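Local coordinates for protein BIFUNCTIONAL PROTEIN Proline utilization A (PutA) (Corynebacterium freiburgense, PDB 5UX5) that probably oxidises proline to glutamate in two steps, using an FAD-dependent proline dehydrogenase and an NAD-dependent aldehyde dehydrogenase joined in one chain, at residues 244-249 / 276-281; 249-254 / 283-288; 270-275 / 331-336. All coordinates share one frame; numbering follows the deposited sequence.

Interaction 1: residues 244-249 / 276-281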
ATOM      1  N   ARG A 244       1.125  15.034 -21.715  1.00 38.63           N
ATOM      2  CA  ARG A 244       0.694  16.408 -21.503  1.00 37.65           C
ATOM      3  C   ARG A 244       1.895  17.334 -21.360  1.00 43.50           C
ATOM      4  O   ARG A 244       1.896  18.464 -21.869  1.00 50.89           O
ATOM      5  CB  ARG A 244      -0.198  16.495 -20.278  1.00 35.49           C
ATOM      6  CG  ARG A 244      -0.712  17.852 -20.046  1.00 32.48           C
ATOM      7  CD  ARG A 244      -1.693  17.849 -18.949  1.00 32.37           C
ATOM      8  NE  ARG A 244      -1.903  19.201 -18.452  1.00 38.00           N
ATOM      9  CZ  ARG A 244      -2.713  19.498 -17.448  1.00 40.56           C
ATOM     10  NH1 ARG A 244      -3.385  18.525 -16.834  1.00 45.34           N
ATOM     11  NH2 ARG A 244      -2.844  20.753 -17.060  1.00 34.78           N
ATOM     12  N   LEU A 245       2.919  16.881 -20.651  1.00 39.41           N
ATOM     13  CA  LEU A 245       4.141  17.661 -20.560  1.00 39.49           C
ATOM     14  C   LEU A 245       4.711  17.919 -21.948  1.00 36.26           C
ATOM     15  O   LEU A 245       4.997  19.061 -22.310  1.00 33.53           O
ATOM     16  CB  LEU A 245       5.138  16.917 -19.667  1.00 36.37           C
ATOM     17  CG  LEU A 245       6.620  17.158 -19.863  1.00 36.50           C
ATOM     18  CD1 LEU A 245       6.938  18.580 -19.443  1.00 32.70           C
ATOM     19  CD2 LEU A 245       7.386  16.117 -19.058  1.00 30.85           C
ATOM     20  N   PHE A 246       4.807  16.862 -22.756  1.00 31.97           N
ATOM     21  CA  PHE A 246       5.345  16.953 -24.111  1.00 32.41           C
ATOM     22  C   PHE A 246       4.577  17.963 -24.956  1.00 41.31           C
ATOM     23  O   PHE A 246       5.178  18.848 -25.568  1.00 53.32           O
ATOM     24  CB  PHE A 246       5.293  15.568 -24.732  1.00 35.55           C
ATOM     25  CG  PHE A 246       6.019  15.413 -26.036  1.00 36.12           C
ATOM     26  CD1 PHE A 246       7.391  15.517 -26.104  1.00 40.02           C
ATOM     27  CD2 PHE A 246       5.323  15.016 -27.184  1.00 36.14           C
ATOM     28  CE1 PHE A 246       8.065  15.304 -27.328  1.00 44.52           C
ATOM     29  CE2 PHE A 246       5.978  14.796 -28.390  1.00 32.48           C
ATOM     30  CZ  PHE A 246       7.348  14.941 -28.461  1.00 32.62           C
ATOM     31  N   GLU A 247       3.242  17.873 -24.977  1.00 37.83           N
ATOM     32  CA  GLU A 247       2.462  18.686 -25.910  1.00 34.64           C
ATOM     33  C   GLU A 247       2.360  20.135 -25.468  1.00 40.26           C
ATOM     34  O   GLU A 247       2.440  21.049 -26.294  1.00 46.21           O
ATOM     35  CB  GLU A 247       1.075  18.083 -26.098  1.00 34.29           C
ATOM     36  CG  GLU A 247       1.163  16.760 -26.805  1.00 36.17           C
ATOM     37  CD  GLU A 247      -0.170  16.078 -27.067  1.00 37.45           C
ATOM     38  OE1 GLU A 247      -0.115  14.883 -27.382  1.00 37.56           O
ATOM     39  OE2 GLU A 247      -1.254  16.680 -26.926  1.00 34.14           O
ATOM     40  N   GLU A 248       2.208  20.379 -24.179  1.00 40.54           N
ATOM     41  CA  GLU A 248       2.175  21.765 -23.748  1.00 42.02           C
ATOM     42  C   GLU A 248       3.527  22.441 -24.003  1.00 50.56           C
ATOM     43  O   GLU A 248       3.591  23.519 -24.611  1.00 50.07           O
ATOM     44  CB  GLU A 248       1.774  21.825 -22.278  1.00 36.13           C
ATOM     45  CG  GLU A 248       0.312  21.521 -22.046  1.00 36.02           C
ATOM     46  CD  GLU A 248      -0.093  21.753 -20.604  1.00 50.59           C
ATOM     47  OE1 GLU A 248      -1.235  21.375 -20.218  1.00 35.72           O
ATOM     48  OE2 GLU A 248       0.749  22.312 -19.858  1.00 47.39           O
ATOM     49  N   LEU A 249       4.626  21.770 -23.641  1.00 48.34           N
ATOM     50  CA  LEU A 249       5.934  22.406 -23.726  1.00 46.09           C
ATOM     51  C   LEU A 249       6.308  22.709 -25.165  1.00 54.05           C
ATOM     52  O   LEU A 249       6.810  23.800 -25.466  1.00 62.41           O
ATOM     53  CB  LEU A 249       6.988  21.518 -23.080  1.00 43.15           C
ATOM     54  CG  LEU A 249       8.283  22.202 -22.666  1.00 46.59           C
ATOM     55  CD1 LEU A 249       7.976  23.300 -21.681  1.00 55.94           C
ATOM     56  CD2 LEU A 249       9.209  21.175 -22.031  1.00 43.60           C
ATOM     57  N   GLN A 276      -2.604   7.942 -31.818  1.00 36.53           N
ATOM     58  CA  GLN A 276      -3.497   8.706 -32.679  1.00 39.54           C
ATOM     59  C   GLN A 276      -3.592  10.154 -32.216  1.00 47.81           C
ATOM     60  O   GLN A 276      -3.575  11.086 -33.034  1.00 49.90           O
ATOM     61  CB  GLN A 276      -4.874   8.061 -32.726  1.00 34.15           C
ATOM     62  CG  GLN A 276      -4.881   6.735 -33.436  1.00 34.24           C
ATOM     63  CD  GLN A 276      -6.257   6.117 -33.484  1.00 37.19           C
ATOM     64  OE1 GLN A 276      -6.926   6.161 -34.513  1.00 57.64           O
ATOM     65  NE2 GLN A 276      -6.694   5.550 -32.376  1.00 34.02           N
ATOM     66  N   GLN A 277      -3.673  10.366 -30.909  1.00 40.37           N
ATOM     67  CA  GLN A 277      -3.765  11.733 -30.432  1.00 39.46           C
ATOM     68  C   GLN A 277      -2.471  12.484 -30.699  1.00 39.11           C
ATOM     69  O   GLN A 277      -2.501  13.656 -31.097  1.00 39.60           O
ATOM     70  CB  GLN A 277      -4.111  11.741 -28.952  1.00 33.08           C
ATOM     71  CG  GLN A 277      -4.534  13.083 -28.414  1.00 38.84           C
ATOM     72  CD  GLN A 277      -3.310  13.960 -28.165  1.00 48.74           C
ATOM     73  OE1 GLN A 277      -2.207  13.439 -27.992  1.00 54.11           O
ATOM     74  NE2 GLN A 277      -3.500  15.275 -28.107  1.00 43.23           N
ATOM     75  N   LEU A 278      -1.326  11.825 -30.501  1.00 33.11           N
ATOM     76  CA  LEU A 278      -0.056  12.474 -30.802  1.00 38.32           C
ATOM     77  C   LEU A 278       0.111  12.735 -32.296  1.00 40.89           C
ATOM     78  O   LEU A 278       0.665  13.773 -32.680  1.00 41.14           O
ATOM     79  CB  LEU A 278       1.102  11.631 -30.265  1.00 43.00           C
ATOM     80  CG  LEU A 278       1.381  11.784 -28.766  1.00 41.53           C
ATOM     81  CD1 LEU A 278       1.910  10.510 -28.163  1.00 43.13           C
ATOM     82  CD2 LEU A 278       2.394  12.863 -28.608  1.00 46.91           C
ATOM     83  N   ALA A 279      -0.420  11.858 -33.155  1.00 45.90           N
ATOM     84  CA  ALA A 279      -0.311  12.089 -34.591  1.00 35.26           C
ATOM     85  C   ALA A 279      -1.142  13.291 -34.999  1.00 45.47           C
ATOM     86  O   ALA A 279      -0.705  14.100 -35.827  1.00 49.68           O
ATOM     87  CB  ALA A 279      -0.745  10.853 -35.378  1.00 35.38           C
ATOM     88  N   ASP A 280      -2.331  13.448 -34.402  1.00 40.86           N
ATOM     89  CA  ASP A 280      -3.104  14.653 -34.679  1.00 41.35           C
ATOM     90  C   ASP A 280      -2.379  15.873 -34.137  1.00 48.72           C
ATOM     91  O   ASP A 280      -2.264  16.884 -34.841  1.00 52.76           O
ATOM     92  CB  ASP A 280      -4.525  14.570 -34.093  1.00 38.63           C
ATOM     93  CG  ASP A 280      -5.375  13.435 -34.710  1.00 58.18           C
ATOM     94  OD1 ASP A 280      -5.098  12.980 -35.861  1.00 67.87           O
ATOM     95  OD2 ASP A 280      -6.362  13.029 -34.048  1.00 62.17           O
ATOM     96  N   PHE A 281      -1.810  15.757 -32.921  1.00 46.52           N
ATOM     97  CA  PHE A 281      -1.062  16.860 -32.316  1.00 43.24           C
ATOM     98  C   PHE A 281       0.048  17.346 -33.247  1.00 43.44           C
ATOM     99  O   PHE A 281       0.264  18.554 -33.409  1.00 38.22           O
ATOM    100  CB  PHE A 281      -0.472  16.430 -30.966  1.00 35.67           C
ATOM    101  CG  PHE A 281       0.478  17.423 -30.408  1.00 35.80           C
ATOM    102  CD1 PHE A 281       0.003  18.576 -29.807  1.00 39.17           C
ATOM    103  CD2 PHE A 281       1.836  17.259 -30.549  1.00 35.43           C
ATOM    104  CE1 PHE A 281       0.870  19.540 -29.327  1.00 41.79           C
ATOM    105  CE2 PHE A 281       2.708  18.213 -30.061  1.00 38.46           C
ATOM    106  CZ  PHE A 281       2.224  19.356 -29.450  1.00 36.40           C
TER

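Interaction 2: residues 249-254 / 283-288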
ATOM      1  N   LEU A 249       4.626  21.770 -23.641  1.00 48.34           N
ATOM      2  CA  LEU A 249       5.934  22.406 -23.726  1.00 46.09           C
ATOM      3  C   LEU A 249       6.308  22.709 -25.165  1.00 54.05           C
ATOM      4  O   LEU A 249       6.810  23.800 -25.466  1.00 62.41           O
ATOM      5  CB  LEU A 249       6.988  21.518 -23.080  1.00 43.15           C
ATOM      6  CG  LEU A 249       8.283  22.202 -22.666  1.00 46.59           C
ATOM      7  CD1 LEU A 249       7.976  23.300 -21.681  1.00 55.94           C
ATOM      8  CD2 LEU A 249       9.209  21.175 -22.031  1.00 43.60           C
ATOM      9  N   LEU A 250       6.022  21.784 -26.071  1.00 44.50           N
ATOM     10  CA  LEU A 250       6.437  21.936 -27.453  1.00 39.54           C
ATOM     11  C   LEU A 250       5.572  22.917 -28.249  1.00 43.09           C
ATOM     12  O   LEU A 250       5.885  23.173 -29.417  1.00 44.90           O
ATOM     13  CB  LEU A 250       6.446  20.566 -28.140  1.00 39.68           C
ATOM     14  CG  LEU A 250       7.572  19.629 -27.712  1.00 39.94           C
ATOM     15  CD1 LEU A 250       7.669  18.424 -28.638  1.00 35.11           C
ATOM     16  CD2 LEU A 250       8.891  20.398 -27.688  1.00 37.49           C
ATOM     17  N   MET A 251       4.488  23.449 -27.677  1.00 41.90           N
ATOM     18  CA  MET A 251       3.698  24.470 -28.354  1.00 42.24           C
ATOM     19  C   MET A 251       4.021  25.876 -27.859  1.00 45.23           C
ATOM     20  O   MET A 251       3.568  26.847 -28.466  1.00 49.71           O
ATOM     21  CB  MET A 251       2.187  24.208 -28.184  1.00 40.17           C
ATOM     22  CG  MET A 251       1.675  22.973 -28.914  1.00 39.38           C
ATOM     23  SD  MET A 251       2.064  22.952 -30.671  1.00 49.80           S
ATOM     24  CE  MET A 251       1.073  24.316 -31.272  1.00 49.38           C
ATOM     25  N   GLU A 252       4.803  26.009 -26.793  1.00 47.78           N
ATOM     26  CA  GLU A 252       5.228  27.321 -26.328  1.00 50.44           C
ATOM     27  C   GLU A 252       6.040  28.018 -27.411  1.00 51.13           C
ATOM     28  O   GLU A 252       6.785  27.373 -28.152  1.00 55.06           O
ATOM     29  CB  GLU A 252       6.042  27.173 -25.047  1.00 41.87           C
ATOM     30  CG  GLU A 252       5.205  26.742 -23.911  1.00 42.59           C
ATOM     31  CD  GLU A 252       5.995  26.472 -22.649  1.00 51.57           C
ATOM     32  OE1 GLU A 252       7.174  26.893 -22.557  1.00 49.24           O
ATOM     33  OE2 GLU A 252       5.418  25.816 -21.750  1.00 55.48           O
ATOM     34  N   GLU A 253       5.863  29.339 -27.533  1.00 50.92           N
ATOM     35  CA  GLU A 253       6.519  30.068 -28.620  1.00 47.83           C
ATOM     36  C   GLU A 253       8.008  29.769 -28.660  1.00 45.62           C
ATOM     37  O   GLU A 253       8.574  29.483 -29.718  1.00 45.56           O
ATOM     38  CB  GLU A 253       6.286  31.565 -28.445  1.00 47.84           C
ATOM     39  CG  GLU A 253       6.308  32.398 -29.688  1.00 61.93           C
ATOM     40  CD  GLU A 253       6.437  33.863 -29.315  1.00 76.70           C
ATOM     41  OE1 GLU A 253       6.493  34.737 -30.215  1.00 79.31           O
ATOM     42  OE2 GLU A 253       6.491  34.131 -28.093  1.00 78.43           O
ATOM     43  N   GLU A 254       8.623  29.714 -27.492  1.00 45.28           N
ATOM     44  CA  GLU A 254      10.054  29.502 -27.389  1.00 45.07           C
ATOM     45  C   GLU A 254      10.478  28.196 -28.059  1.00 46.63           C
ATOM     46  O   GLU A 254      11.514  28.141 -28.725  1.00 46.06           O
ATOM     47  CB  GLU A 254      10.408  29.515 -25.904  1.00 46.22           C
ATOM     48  CG  GLU A 254      11.826  29.312 -25.538  1.00 51.83           C
ATOM     49  CD  GLU A 254      11.992  29.313 -24.027  1.00 59.86           C
ATOM     50  OE1 GLU A 254      10.986  29.093 -23.297  1.00 51.35           O
ATOM     51  OE2 GLU A 254      13.123  29.597 -23.571  1.00 63.34           O
ATOM     52  N   LYS A 283       0.039  17.216 -36.429  1.00 39.14           N
ATOM     53  CA  LYS A 283      -0.560  17.960 -37.534  1.00 43.98           C
ATOM     54  C   LYS A 283      -0.936  19.372 -37.096  1.00 50.26           C
ATOM     55  O   LYS A 283      -0.723  20.348 -37.830  1.00 51.94           O
ATOM     56  CB  LYS A 283      -1.780  17.210 -38.064  1.00 42.89           C
ATOM     57  CG  LYS A 283      -1.454  15.893 -38.743  1.00 40.45           C
ATOM     58  CD  LYS A 283      -2.718  15.126 -39.044  1.00 40.81           C
ATOM     59  CE  LYS A 283      -2.427  13.839 -39.792  1.00 51.43           C
ATOM     60  NZ  LYS A 283      -3.691  13.119 -40.153  1.00 59.48           N
ATOM     61  N   ARG A 284      -1.486  19.489 -35.890  1.00 44.93           N
ATOM     62  CA  ARG A 284      -1.803  20.787 -35.326  1.00 42.38           C
ATOM     63  C   ARG A 284      -0.533  21.627 -35.164  1.00 53.62           C
ATOM     64  O   ARG A 284      -0.532  22.833 -35.459  1.00 58.87           O
ATOM     65  CB  ARG A 284      -2.549  20.557 -34.006  1.00 42.06           C
ATOM     66  CG  ARG A 284      -3.046  21.773 -33.221  1.00 53.27           C
ATOM     67  CD  ARG A 284      -3.318  21.385 -31.734  1.00 64.23           C
ATOM     68  NE  ARG A 284      -2.799  22.400 -30.815  1.00 66.00           N
ATOM     69  CZ  ARG A 284      -2.430  22.183 -29.557  1.00 66.25           C
ATOM     70  NH1 ARG A 284      -2.515  20.968 -29.031  1.00 71.15           N
ATOM     71  NH2 ARG A 284      -1.963  23.191 -28.828  1.00 66.88           N
ATOM     72  N   ARG A 285       0.575  20.994 -34.750  1.00 49.92           N
ATOM     73  CA  ARG A 285       1.821  21.733 -34.541  1.00 44.24           C
ATOM     74  C   ARG A 285       2.392  22.222 -35.852  1.00 44.76           C
ATOM     75  O   ARG A 285       2.720  23.404 -35.986  1.00 50.55           O
ATOM     76  CB  ARG A 285       2.857  20.867 -33.831  1.00 44.93           C
ATOM     77  CG  ARG A 285       3.958  21.657 -33.162  1.00 46.49           C
ATOM     78  CD  ARG A 285       5.056  20.744 -32.705  1.00 46.47           C
ATOM     79  NE  ARG A 285       6.001  21.380 -31.786  1.00 42.55           N
ATOM     80  CZ  ARG A 285       7.287  21.060 -31.717  1.00 38.09           C
ATOM     81  NH1 ARG A 285       8.074  21.671 -30.844  1.00 40.83           N
ATOM     82  NH2 ARG A 285       7.796  20.146 -32.537  1.00 37.70           N
ATOM     83  N   ALA A 286       2.523  21.324 -36.829  1.00 49.37           N
ATOM     84  CA  ALA A 286       3.028  21.719 -38.140  1.00 46.70           C
ATOM     85  C   ALA A 286       2.230  22.877 -38.699  1.00 44.02           C
ATOM     86  O   ALA A 286       2.796  23.841 -39.214  1.00 47.98           O
ATOM     87  CB  ALA A 286       2.977  20.544 -39.107  1.00 50.75           C
ATOM     88  N   ALA A 287       0.910  22.803 -38.595  1.00 44.36           N
ATOM     89  CA  ALA A 287       0.079  23.903 -39.052  1.00 45.94           C
ATOM     90  C   ALA A 287       0.447  25.211 -38.364  1.00 48.50           C
ATOM     91  O   ALA A 287       0.352  26.280 -38.981  1.00 52.75           O
ATOM     92  CB  ALA A 287      -1.391  23.570 -38.848  1.00 46.17           C
ATOM     93  N   ALA A 288       0.843  25.169 -37.086  1.00 45.63           N
ATOM     94  CA  ALA A 288       1.253  26.415 -36.432  1.00 48.97           C
ATOM     95  C   ALA A 288       2.682  26.872 -36.820  1.00 52.45           C
ATOM     96  O   ALA A 288       3.185  27.850 -36.251  1.00 51.81           O
ATOM     97  CB  ALA A 288       1.137  26.270 -34.916  1.00 45.44           C
TER

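Interaction 3: residues 270-275 / 331-336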
ATOM      1  N   ASP A 270      -3.936   0.990 -24.641  1.00 44.95           N
ATOM      2  CA  ASP A 270      -4.373   2.361 -24.848  1.00 27.70           C
ATOM      3  C   ASP A 270      -3.256   3.266 -25.380  1.00 35.46           C
ATOM      4  O   ASP A 270      -3.485   4.466 -25.571  1.00 40.01           O
ATOM      5  CB  ASP A 270      -4.984   2.914 -23.557  1.00 27.30           C
ATOM      6  CG  ASP A 270      -4.139   2.619 -22.317  1.00 31.87           C
ATOM      7  OD1 ASP A 270      -3.467   1.566 -22.267  1.00 42.61           O
ATOM      8  OD2 ASP A 270      -4.147   3.450 -21.386  1.00 29.07           O
ATOM      9  N   SER A 271      -2.057   2.735 -25.629  1.00 31.24           N
ATOM     10  CA  SER A 271      -1.041   3.528 -26.311  1.00 35.09           C
ATOM     11  C   SER A 271      -1.334   3.657 -27.796  1.00 39.49           C
ATOM     12  O   SER A 271      -0.804   4.559 -28.440  1.00 44.79           O
ATOM     13  CB  SER A 271       0.361   2.943 -26.094  1.00 38.00           C
ATOM     14  OG  SER A 271       0.589   1.803 -26.894  1.00 45.55           O
ATOM     15  N   PHE A 272      -2.182   2.796 -28.354  1.00 40.66           N
ATOM     16  CA  PHE A 272      -2.641   3.041 -29.711  1.00 40.35           C
ATOM     17  C   PHE A 272      -3.495   4.305 -29.759  1.00 41.46           C
ATOM     18  O   PHE A 272      -3.418   5.075 -30.722  1.00 40.53           O
ATOM     19  CB  PHE A 272      -3.404   1.827 -30.258  1.00 33.92           C
ATOM     20  CG  PHE A 272      -3.976   2.053 -31.635  1.00 46.75           C
ATOM     21  CD1 PHE A 272      -3.151   2.386 -32.701  1.00 48.06           C
ATOM     22  CD2 PHE A 272      -5.343   1.962 -31.856  1.00 49.32           C
ATOM     23  CE1 PHE A 272      -3.675   2.610 -33.958  1.00 43.98           C
ATOM     24  CE2 PHE A 272      -5.869   2.192 -33.108  1.00 48.40           C
ATOM     25  CZ  PHE A 272      -5.031   2.518 -34.163  1.00 47.67           C
ATOM     26  N   GLN A 273      -4.321   4.536 -28.738  1.00 30.36           N
ATOM     27  CA  GLN A 273      -5.057   5.793 -28.697  1.00 35.25           C
ATOM     28  C   GLN A 273      -4.114   6.967 -28.468  1.00 41.80           C
ATOM     29  O   GLN A 273      -4.289   8.033 -29.061  1.00 49.42           O
ATOM     30  CB  GLN A 273      -6.138   5.722 -27.633  1.00 30.69           C
ATOM     31  CG  GLN A 273      -7.159   4.677 -27.958  1.00 34.62           C
ATOM     32  CD  GLN A 273      -8.077   4.349 -26.807  1.00 33.94           C
ATOM     33  OE1 GLN A 273      -7.764   4.606 -25.641  1.00 29.89           O
ATOM     34  NE2 GLN A 273      -9.253   3.817 -27.133  1.00 36.17           N
ATOM     35  N   ALA A 274      -3.104   6.791 -27.613  1.00 38.32           N
ATOM     36  CA  ALA A 274      -2.113   7.839 -27.413  1.00 34.28           C
ATOM     37  C   ALA A 274      -1.415   8.199 -28.719  1.00 35.42           C
ATOM     38  O   ALA A 274      -1.144   9.374 -28.988  1.00 40.33           O
ATOM     39  CB  ALA A 274      -1.093   7.396 -26.359  1.00 31.01           C
ATOM     40  N   LEU A 275      -1.107   7.197 -29.540  1.00 37.18           N
ATOM     41  CA  LEU A 275      -0.437   7.461 -30.808  1.00 37.23           C
ATOM     42  C   LEU A 275      -1.319   8.283 -31.729  1.00 34.27           C
ATOM     43  O   LEU A 275      -0.859   9.251 -32.332  1.00 35.05           O
ATOM     44  CB  LEU A 275      -0.056   6.142 -31.485  1.00 35.81           C
ATOM     45  CG  LEU A 275       0.569   6.261 -32.871  1.00 36.41           C
ATOM     46  CD1 LEU A 275       1.875   7.013 -32.748  1.00 34.79           C
ATOM     47  CD2 LEU A 275       0.772   4.910 -33.566  1.00 32.05           C
ATOM     48  N   LEU A 331       3.117  -4.025 -34.197  1.00 44.22           N
ATOM     49  CA  LEU A 331       2.927  -3.927 -35.639  1.00 43.17           C
ATOM     50  C   LEU A 331       1.797  -2.970 -35.991  1.00 40.87           C
ATOM     51  O   LEU A 331       1.872  -2.279 -37.010  1.00 47.66           O
ATOM     52  CB  LEU A 331       2.668  -5.305 -36.234  1.00 41.61           C
ATOM     53  CG  LEU A 331       3.781  -6.347 -36.126  1.00 38.58           C
ATOM     54  CD1 LEU A 331       3.207  -7.705 -36.417  1.00 50.78           C
ATOM     55  CD2 LEU A 331       4.821  -6.086 -37.153  1.00 35.32           C
ATOM     56  N   ARG A 332       0.728  -2.925 -35.185  1.00 36.53           N
ATOM     57  CA  ARG A 332      -0.358  -1.992 -35.496  1.00 37.68           C
ATOM     58  C   ARG A 332       0.105  -0.545 -35.392  1.00 46.51           C
ATOM     59  O   ARG A 332      -0.215   0.282 -36.256  1.00 55.09           O
ATOM     60  CB  ARG A 332      -1.569  -2.218 -34.596  1.00 33.11           C
ATOM     61  CG  ARG A 332      -2.705  -1.222 -34.863  1.00 33.58           C
ATOM     62  CD  ARG A 332      -3.977  -1.520 -34.054  1.00 33.42           C
ATOM     63  NE  ARG A 332      -3.684  -1.598 -32.622  1.00 36.42           N
ATOM     64  CZ  ARG A 332      -4.584  -1.756 -31.648  1.00 38.24           C
ATOM     65  NH1 ARG A 332      -5.869  -1.858 -31.923  1.00 32.55           N
ATOM     66  NH2 ARG A 332      -4.189  -1.822 -30.385  1.00 34.13           N
ATOM     67  N   MET A 333       0.862  -0.214 -34.349  1.00 42.64           N
ATOM     68  CA  MET A 333       1.281   1.171 -34.197  1.00 39.49           C
ATOM     69  C   MET A 333       2.265   1.577 -35.283  1.00 47.05           C
ATOM     70  O   MET A 333       2.194   2.691 -35.811  1.00 49.79           O
ATOM     71  CB  MET A 333       1.862   1.404 -32.808  1.00 30.99           C
ATOM     72  CG  MET A 333       0.854   1.147 -31.706  1.00 41.82           C
ATOM     73  SD  MET A 333       1.244   1.997 -30.165  1.00 45.23           S
ATOM     74  CE  MET A 333       2.828   1.310 -29.808  1.00 45.18           C
ATOM     75  N   MET A 334       3.179   0.679 -35.631  1.00 43.26           N
ATOM     76  CA  MET A 334       4.087   0.904 -36.748  1.00 35.17           C
ATOM     77  C   MET A 334       3.307   1.152 -38.037  1.00 42.81           C
ATOM     78  O   MET A 334       3.522   2.151 -38.739  1.00 44.87           O
ATOM     79  CB  MET A 334       4.977  -0.323 -36.868  1.00 33.47           C
ATOM     80  CG  MET A 334       6.026  -0.322 -37.875  1.00 41.01           C
ATOM     81  SD  MET A 334       6.723  -1.962 -37.700  1.00 45.14           S
ATOM     82  CE  MET A 334       5.367  -2.899 -38.320  1.00 49.94           C
ATOM     83  N   ASP A 335       2.365   0.257 -38.328  1.00 37.86           N
ATOM     84  CA  ASP A 335       1.528   0.337 -39.513  1.00 42.39           C
ATOM     85  C   ASP A 335       0.856   1.697 -39.644  1.00 36.19           C
ATOM     86  O   ASP A 335       0.804   2.278 -40.734  1.00 37.10           O
ATOM     87  CB  ASP A 335       0.473  -0.763 -39.389  1.00 50.96           C
ATOM     88  CG  ASP A 335      -0.105  -1.194 -40.704  1.00 54.28           C
ATOM     89  OD1 ASP A 335      -0.484  -0.327 -41.526  1.00 47.56           O
ATOM     90  OD2 ASP A 335      -0.203  -2.429 -40.878  1.00 59.25           O
ATOM     91  N   TYR A 336       0.314   2.206 -38.544  1.00 37.48           N
ATOM     92  CA  TYR A 336      -0.490   3.419 -38.584  1.00 35.81           C
ATOM     93  C   TYR A 336       0.372   4.644 -38.872  1.00 46.83           C
ATOM     94  O   TYR A 336      -0.044   5.551 -39.609  1.00 41.55           O
ATOM     95  CB  TYR A 336      -1.222   3.563 -37.249  1.00 35.02           C
ATOM     96  CG  TYR A 336      -2.040   4.830 -37.034  1.00 35.31           C
ATOM     97  CD1 TYR A 336      -1.439   6.038 -36.688  1.00 35.85           C
ATOM     98  CD2 TYR A 336      -3.429   4.792 -37.090  1.00 35.89           C
ATOM     99  CE1 TYR A 336      -2.197   7.180 -36.472  1.00 39.50           C
ATOM    100  CE2 TYR A 336      -4.197   5.921 -36.865  1.00 37.76           C
ATOM    101  CZ  TYR A 336      -3.578   7.118 -36.560  1.00 42.73           C
ATOM    102  OH  TYR A 336      -4.361   8.236 -36.339  1.00 43.98           O
TER

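Interaction 1: residues 244-249 / 276-281
Two helical segments run almost parallel here, 7° apart, with their axes 11.7 Å from each other. They belong to helices 239-251 and 271-287, consecutive outer helices of the beta-alpha barrel of the proline dehydrogenase domain; strand 260-265 lies between them in sequence. The closest pair of CA atoms is that of E247 and F281, 7.5 Å apart. E247 has the largest share of the contact. Its chain is extended beyond CG and slides past F281 in the opposite direction. E247 CG sits 3.5 Å from the centroid of the F281 ring, almost on the ring normal, as a CH-pi contact. The carboxylate lies nearly flat against the same ring, with planes 12° apart. Its tip meets the tip of Q277, which turns toward it through a bend at chi2 (-79°). Q277 NE2 donates a fairly straight bond of 2.9 Å to the syn lone pair of E247 OE2, and the carboxylate and amide are nearly coplanar. On the barrel side, F246 and L278 cross at about a right angle. Both also reach strand 260-265: F246 touches A260 and I262, and L278 touches L264. L278 CD2 approaches F246 CD2 to 3.9 Å and E247 OE1 to 3.4 Å.

Interaction 2: residues 249-254 / 283-288
R285 grips the backbone carbonyl of L250 side-on with two nitrogens. R285 NE lies 3.0 Å from L250 O, and R285 NH1 is also 3.0 Å from L250 O. The oxygen is close to the guanidinium plane, so both N-H groups address it from one edge. The two bonds differ at the acceptor. NH1 comes in the carbonyl plane, on a lone pair, whereas NE sits above that plane. Neither bond is quite straight, with N-H...O angles of 144° for NH1 and 148° for NE. The R285 chain is extended from CG to NE, with CG anti to the backbone N (chi1 -160°), and so spans the gap between helices 271-287 and 239-251. Further bonds hold its group: NH1 also donates to L258 O, and NH2 to A291 O.

Packing flanks this polar centre. L250 lies over one face of the guanidinium, and its CB is 3.3 Å from R285 NH1. M251 runs past R285 in the opposite direction, its chain bent at chi2 and chi3. This puts M251 SD 3.4 Å from R285 CG. The outer side is more exposed. There R284 crosses M251 obliquely, with R284 NH2 3.6 Å from M251 CG. M251 CE reaches A288 CB at 4.1 Å.

Backbone oxygens of L250, L258 and A291 thus satisfy a buried arginine. Their partial negative charge would be expected to favour its charged form. In the proline dehydrogenase beta-alpha barrel, R285 joins the end of helix 239-251 to the loops leading into strands 260-265 and 293-298.

Interaction 3: residues 270-275 / 331-336
Helices 271-287 and 323-337 are neighbours on the outside of the proline dehydrogenase beta-alpha barrel, and the two segments run 10° from parallel with axes 10.4 Å apart. All six touching residues are buried. No hydrogen bond crosses the contact.

The pi interactions centre on F272. The guanidinium of R332 lies flat on the ring, with planes 8° apart and centres 4.2 Å apart. The cation-pi stack is off-centre: R332 CD, not the guanidinium carbon CZ, stands over the middle of the face, as a CH-pi contact. A bend at chi3 (55°) lays the group there. R332 NH2 bonds N329 OD1 on its own helix and A455 O, which fixes its direction. The F272 ring also points an edge toward the face of Y336 in an offset edge-to-face pair, with perpendicular planes and centroids 5.6 Å apart. Beyond this contact, Y336 meets the rings of H342 and Y12.

Apolar packing falls to L275 and M333. L275 CD2 touches M333 CB at 3.7 Å and Y336 CD1 at 4.0 Å, so this methyl group sits between the two side chains. M333 CG lies at the edge of the F272 ring.

The sulphur meets a polar group. S271 OG bonds chiefly to L268 O, in the loop before its helix, with Q265 O, at the end of strand 260-265, as a second partner. M333 SD lies 3.3 Å from that S271 OG.

How the interactions relate
Helix 271-287 takes part in all three interactions. Interactions 1 and 2 join it to helix 239-251 on one flank, and interaction 3 joins it to helix 323-337. Interactions 1 and 2 are continuous, with centres about 9 Å apart, and M251 CG packs on F281 CE1 at 3.6 Å. Interactions 1 and 3 have centres about 14 Å apart and meet where Q276 and A279 pack on Y336. Interactions 2 and 3 do not touch; their nearest atoms are about 6 Å apart. The M333 side chain in interaction 3 is about 10 Å from the FAD, and that of F246 in interaction 1 about 13 Å. Both interactions thus belong to the outer helix layer, not in contact with the flavin.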